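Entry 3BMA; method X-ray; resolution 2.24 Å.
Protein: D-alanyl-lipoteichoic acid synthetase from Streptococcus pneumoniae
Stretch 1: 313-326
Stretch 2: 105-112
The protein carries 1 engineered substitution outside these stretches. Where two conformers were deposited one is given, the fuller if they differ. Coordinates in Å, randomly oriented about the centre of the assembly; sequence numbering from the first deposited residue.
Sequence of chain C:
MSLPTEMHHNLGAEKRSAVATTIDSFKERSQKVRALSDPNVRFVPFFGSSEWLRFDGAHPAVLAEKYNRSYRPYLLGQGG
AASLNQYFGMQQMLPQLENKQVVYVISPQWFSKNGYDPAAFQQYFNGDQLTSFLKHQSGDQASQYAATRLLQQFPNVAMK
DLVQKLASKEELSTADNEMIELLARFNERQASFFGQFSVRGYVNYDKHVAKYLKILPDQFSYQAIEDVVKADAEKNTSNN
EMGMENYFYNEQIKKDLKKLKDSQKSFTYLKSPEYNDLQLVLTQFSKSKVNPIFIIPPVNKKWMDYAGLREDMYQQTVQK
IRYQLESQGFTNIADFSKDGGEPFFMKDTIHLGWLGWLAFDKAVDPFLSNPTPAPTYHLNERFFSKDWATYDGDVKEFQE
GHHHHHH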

# COMPACT_ATOMS: atom_id res chain seq x y z
N MET C 313 25.35 2.09 -50.96
CA MET C 313 25.07 1.77 -49.56
C MET C 313 23.73 2.37 -49.16
O MET C 313 22.90 1.69 -48.56
CB MET C 313 26.20 2.30 -48.65
CG MET C 313 25.96 2.16 -47.12
SD MET C 313 24.98 3.46 -46.31
CE MET C 313 25.85 4.94 -46.82
N TYR C 314 23.53 3.65 -49.49
CA TYR C 314 22.34 4.40 -49.09
C TYR C 314 21.02 3.80 -49.56
O TYR C 314 20.02 3.84 -48.84
CB TYR C 314 22.45 5.87 -49.54
CG TYR C 314 21.49 6.79 -48.81
CD1 TYR C 314 20.30 7.20 -49.40
CD2 TYR C 314 21.78 7.24 -47.52
CE1 TYR C 314 19.42 8.04 -48.74
CE2 TYR C 314 20.90 8.09 -46.84
CZ TYR C 314 19.72 8.49 -47.46
OH TYR C 314 18.84 9.32 -46.81
N GLN C 315 21.00 3.24 -50.77
CA GLN C 315 19.80 2.58 -51.29
C GLN C 315 19.67 1.16 -50.75
O GLN C 315 18.57 0.62 -50.70
CB GLN C 315 19.77 2.60 -52.82
CG GLN C 315 19.79 4.00 -53.45
CD GLN C 315 18.62 4.89 -53.04
OE1 GLN C 315 17.49 4.43 -52.87
NE2 GLN C 315 18.90 6.18 -52.89
N GLN C 316 20.79 0.57 -50.35
CA GLN C 316 20.81 -0.76 -49.75
C GLN C 316 20.24 -0.76 -48.33
O GLN C 316 19.68 -1.77 -47.88
CB GLN C 316 22.22 -1.33 -49.77
CG GLN C 316 22.31 -2.85 -49.74
CD GLN C 316 23.74 -3.35 -49.68
OE1 GLN C 316 24.02 -4.39 -49.07
NE2 GLN C 316 24.66 -2.63 -50.32
N THR C 317 20.39 0.37 -47.62
CA THR C 317 19.82 0.55 -46.28
C THR C 317 18.33 0.89 -46.35
O THR C 317 17.56 0.49 -45.48
CB THR C 317 20.53 1.68 -45.52
OG1 THR C 317 20.30 2.93 -46.17
CG2 THR C 317 22.01 1.42 -45.47
N VAL C 318 17.95 1.64 -47.39
CA VAL C 318 16.54 1.95 -47.66
C VAL C 318 15.78 0.66 -47.98
O VAL C 318 14.67 0.45 -47.49
CB VAL C 318 16.39 2.99 -48.80
CG1 VAL C 318 14.94 3.07 -49.30
CG2 VAL C 318 16.84 4.37 -48.34
N GLN C 319 16.40 -0.22 -48.77
CA GLN C 319 15.87 -1.55 -49.05
C GLN C 319 15.72 -2.39 -47.78
O GLN C 319 14.77 -3.17 -47.66
CB GLN C 319 16.76 -2.28 -50.05
CG GLN C 319 16.57 -1.86 -51.51
CD GLN C 319 17.74 -2.27 -52.40
OE1 GLN C 319 18.13 -3.44 -52.44
NE2 GLN C 319 18.31 -1.31 -53.12
N LYS C 320 16.64 -2.21 -46.83
CA LYS C 320 16.59 -2.91 -45.55
C LYS C 320 15.46 -2.38 -44.67
O LYS C 320 14.80 -3.15 -43.95
CB LYS C 320 17.93 -2.82 -44.82
CG LYS C 320 18.10 -3.86 -43.74
CD LYS C 320 19.41 -3.73 -42.99
CE LYS C 320 19.29 -4.43 -41.64
NZ LYS C 320 20.59 -4.59 -40.94
N ILE C 321 15.25 -1.06 -44.74
CA ILE C 321 14.17 -0.37 -44.03
C ILE C 321 12.81 -0.79 -44.59
O ILE C 321 11.94 -1.23 -43.84
CB ILE C 321 14.36 1.18 -44.07
CG1 ILE C 321 15.48 1.60 -43.12
CG2 ILE C 321 13.07 1.92 -43.68
CD1 ILE C 321 16.07 2.98 -43.38
N ARG C 322 12.66 -0.67 -45.91
CA ARG C 322 11.42 -1.01 -46.62
C ARG C 322 11.00 -2.45 -46.40
O ARG C 322 9.81 -2.73 -46.30
CB ARG C 322 11.56 -0.72 -48.11
CG ARG C 322 11.48 0.77 -48.50
CD ARG C 322 11.38 0.92 -50.01
NE ARG C 322 10.08 0.48 -50.51
CZ ARG C 322 9.22 1.25 -51.16
NH1 ARG C 322 9.51 2.51 -51.44
NH2 ARG C 322 8.05 0.76 -51.56
N TYR C 323 11.96 -3.37 -46.32
CA TYR C 323 11.65 -4.77 -46.05
C TYR C 323 11.03 -4.98 -44.67
O TYR C 323 10.06 -5.72 -44.54
CB TYR C 323 12.88 -5.67 -46.22
CG TYR C 323 12.58 -7.13 -45.96
CD1 TYR C 323 11.86 -7.89 -46.89
CD2 TYR C 323 12.99 -7.75 -44.78
CE1 TYR C 323 11.56 -9.23 -46.65
CE2 TYR C 323 12.71 -9.09 -44.54
CZ TYR C 323 11.99 -9.82 -45.47
OH TYR C 323 11.71 -11.14 -45.24
N GLN C 324 11.59 -4.32 -43.66
CA GLN C 324 11.07 -4.39 -42.29
C GLN C 324 9.63 -3.88 -42.21
O GLN C 324 8.79 -4.47 -41.53
CB GLN C 324 11.97 -3.59 -41.34
CG GLN C 324 11.69 -3.86 -39.86
CD GLN C 324 12.71 -3.24 -38.93
OE1 GLN C 324 13.66 -2.59 -39.36
NE2 GLN C 324 12.52 -3.45 -37.63
N LEU C 325 9.35 -2.79 -42.93
CA LEU C 325 8.01 -2.23 -43.00
C LEU C 325 7.06 -3.13 -43.78
O LEU C 325 6.07 -3.61 -43.24
CB LEU C 325 8.04 -0.83 -43.62
CG LEU C 325 8.97 0.25 -43.05
CD1 LEU C 325 8.82 1.54 -43.84
CD2 LEU C 325 8.71 0.49 -41.58
N GLU C 326 7.40 -3.39 -45.05
CA GLU C 326 6.50 -4.06 -45.99
C GLU C 326 6.25 -5.54 -45.72
O GLU C 326 5.15 -6.03 -45.99
CB GLU C 326 6.96 -3.85 -47.43
CG GLU C 326 6.62 -2.47 -47.95
CD GLU C 326 7.23 -2.17 -49.31
OE1 GLU C 326 8.46 -2.28 -49.46
OE2 GLU C 326 6.46 -1.79 -50.22
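Stretch 2, residues 105-112: VISPQWFS

Ile 321 and Pro 108 form the apolar centre of this contact; the Ile 321 side chain, chi1 m and chi2 t, meets three partners on a short segment, extended up to Ser 107 and then wound into a 3-10 turn. Its CD1 lies over one face of the Phe 111 ring, 3.7 Å from Phe 111 CE1 and 4.1 Å from the ring centroid, a CH-pi contact. The same CD1 stands 4.3 Å from Pro 108 CG, while Ile 321 CG2 meets Ile 106 CG2 at 4.1 Å. One turn on, Leu 325 CD1 reaches Ile 106 CD1 at 4.0 Å.

Stretch 2 runs against the helix direction: Ile 106 packs at Ile 321 and Leu 325, Pro 108 back toward Tyr 314. Between them Ser 107 turns its CB away, so alternate residues face the helix. At Pro 108 the chain then tightens into a 3-10 segment, with Phe 111 N bonded to Pro 108 O at 3.1 Å, and this turn returns Phe 111 to Ile 321.

Pro 108 fits among Ile 321, Val 318 (CG2 to Pro 108 CG, 4.1 Å) and Tyr 314 (CE2 to Pro 108 CB, 3.7 Å). Thr 317 OG1 bonds its own helix at Tyr 314 O, 2.8 Å.

No direct hydrogen bond crosses. At the polar edge, one water donates to Tyr 314 OH (3.0 Å) and also hydrogen-bonds Ser 107 OG (2.9 Å), bridging the stretches.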

# COMPACT_ATOMS: atom_id res chain seq x y z
N VAL C 105 8.54 9.96 -40.00
CA VAL C 105 9.80 10.09 -40.74
C VAL C 105 10.78 9.00 -40.31
O VAL C 105 10.92 8.74 -39.12
CB VAL C 105 10.41 11.50 -40.53
CG1 VAL C 105 11.85 11.58 -41.05
CG2 VAL C 105 9.55 12.55 -41.19
N ILE C 106 11.40 8.33 -41.28
CA ILE C 106 12.48 7.38 -40.99
C ILE C 106 13.71 7.79 -41.78
O ILE C 106 13.83 7.49 -42.98
CB ILE C 106 12.13 5.92 -41.38
CG1 ILE C 106 10.79 5.47 -40.80
CG2 ILE C 106 13.22 4.97 -40.91
CD1 ILE C 106 10.41 4.07 -41.24
N SER C 107 14.63 8.49 -41.12
CA SER C 107 15.85 8.93 -41.78
C SER C 107 16.91 7.84 -41.68
O SER C 107 17.20 7.35 -40.59
CB SER C 107 16.35 10.24 -41.17
OG SER C 107 17.50 10.69 -41.85
N PRO C 108 17.46 7.41 -42.84
CA PRO C 108 18.52 6.40 -42.89
C PRO C 108 19.81 6.77 -42.15
O PRO C 108 20.57 5.87 -41.78
CB PRO C 108 18.78 6.25 -44.40
CG PRO C 108 17.51 6.70 -45.04
CD PRO C 108 17.05 7.83 -44.19
N GLN C 109 20.04 8.05 -41.91
CA GLN C 109 21.23 8.48 -41.16
C GLN C 109 21.11 8.26 -39.64
O GLN C 109 22.11 8.35 -38.93
CB GLN C 109 21.64 9.92 -41.52
CG GLN C 109 20.71 11.02 -41.02
CD GLN C 109 21.22 11.72 -39.78
OE1 GLN C 109 20.48 11.91 -38.81
NE2 GLN C 109 22.49 12.13 -39.79
N TRP C 110 19.89 7.98 -39.15
CA TRP C 110 19.69 7.54 -37.76
C TRP C 110 20.19 6.12 -37.58
O TRP C 110 20.29 5.63 -36.45
CB TRP C 110 18.22 7.56 -37.34
CG TRP C 110 17.47 8.84 -37.52
CD1 TRP C 110 17.98 10.10 -37.68
CD2 TRP C 110 16.04 8.98 -37.50
NE1 TRP C 110 16.95 11.01 -37.80
CE2 TRP C 110 15.76 10.36 -37.69
CE3 TRP C 110 14.98 8.08 -37.37
CZ2 TRP C 110 14.45 10.84 -37.75
CZ3 TRP C 110 13.68 8.57 -37.41
CH2 TRP C 110 13.43 9.94 -37.60
N PHE C 111 20.46 5.44 -38.68
CA PHE C 111 20.85 4.04 -38.64
C PHE C 111 22.37 3.88 -38.59
O PHE C 111 22.95 3.04 -39.28
CB PHE C 111 20.18 3.25 -39.77
CG PHE C 111 18.68 3.12 -39.61
CD1 PHE C 111 17.83 4.17 -39.97
CD2 PHE C 111 18.11 1.96 -39.10
CE1 PHE C 111 16.45 4.05 -39.82
CE2 PHE C 111 16.73 1.83 -38.95
CZ PHE C 111 15.89 2.89 -39.32
N SER C 112 22.99 4.69 -37.73
CA SER C 112 24.43 4.65 -37.47
C SER C 112 24.79 3.42 -36.64
O SER C 112 23.93 2.81 -36.02
CB SER C 112 24.86 5.93 -36.74
OG SER C 112 26.20 5.86 -36.30
O HOH W 1 19.40 10.16 -44.03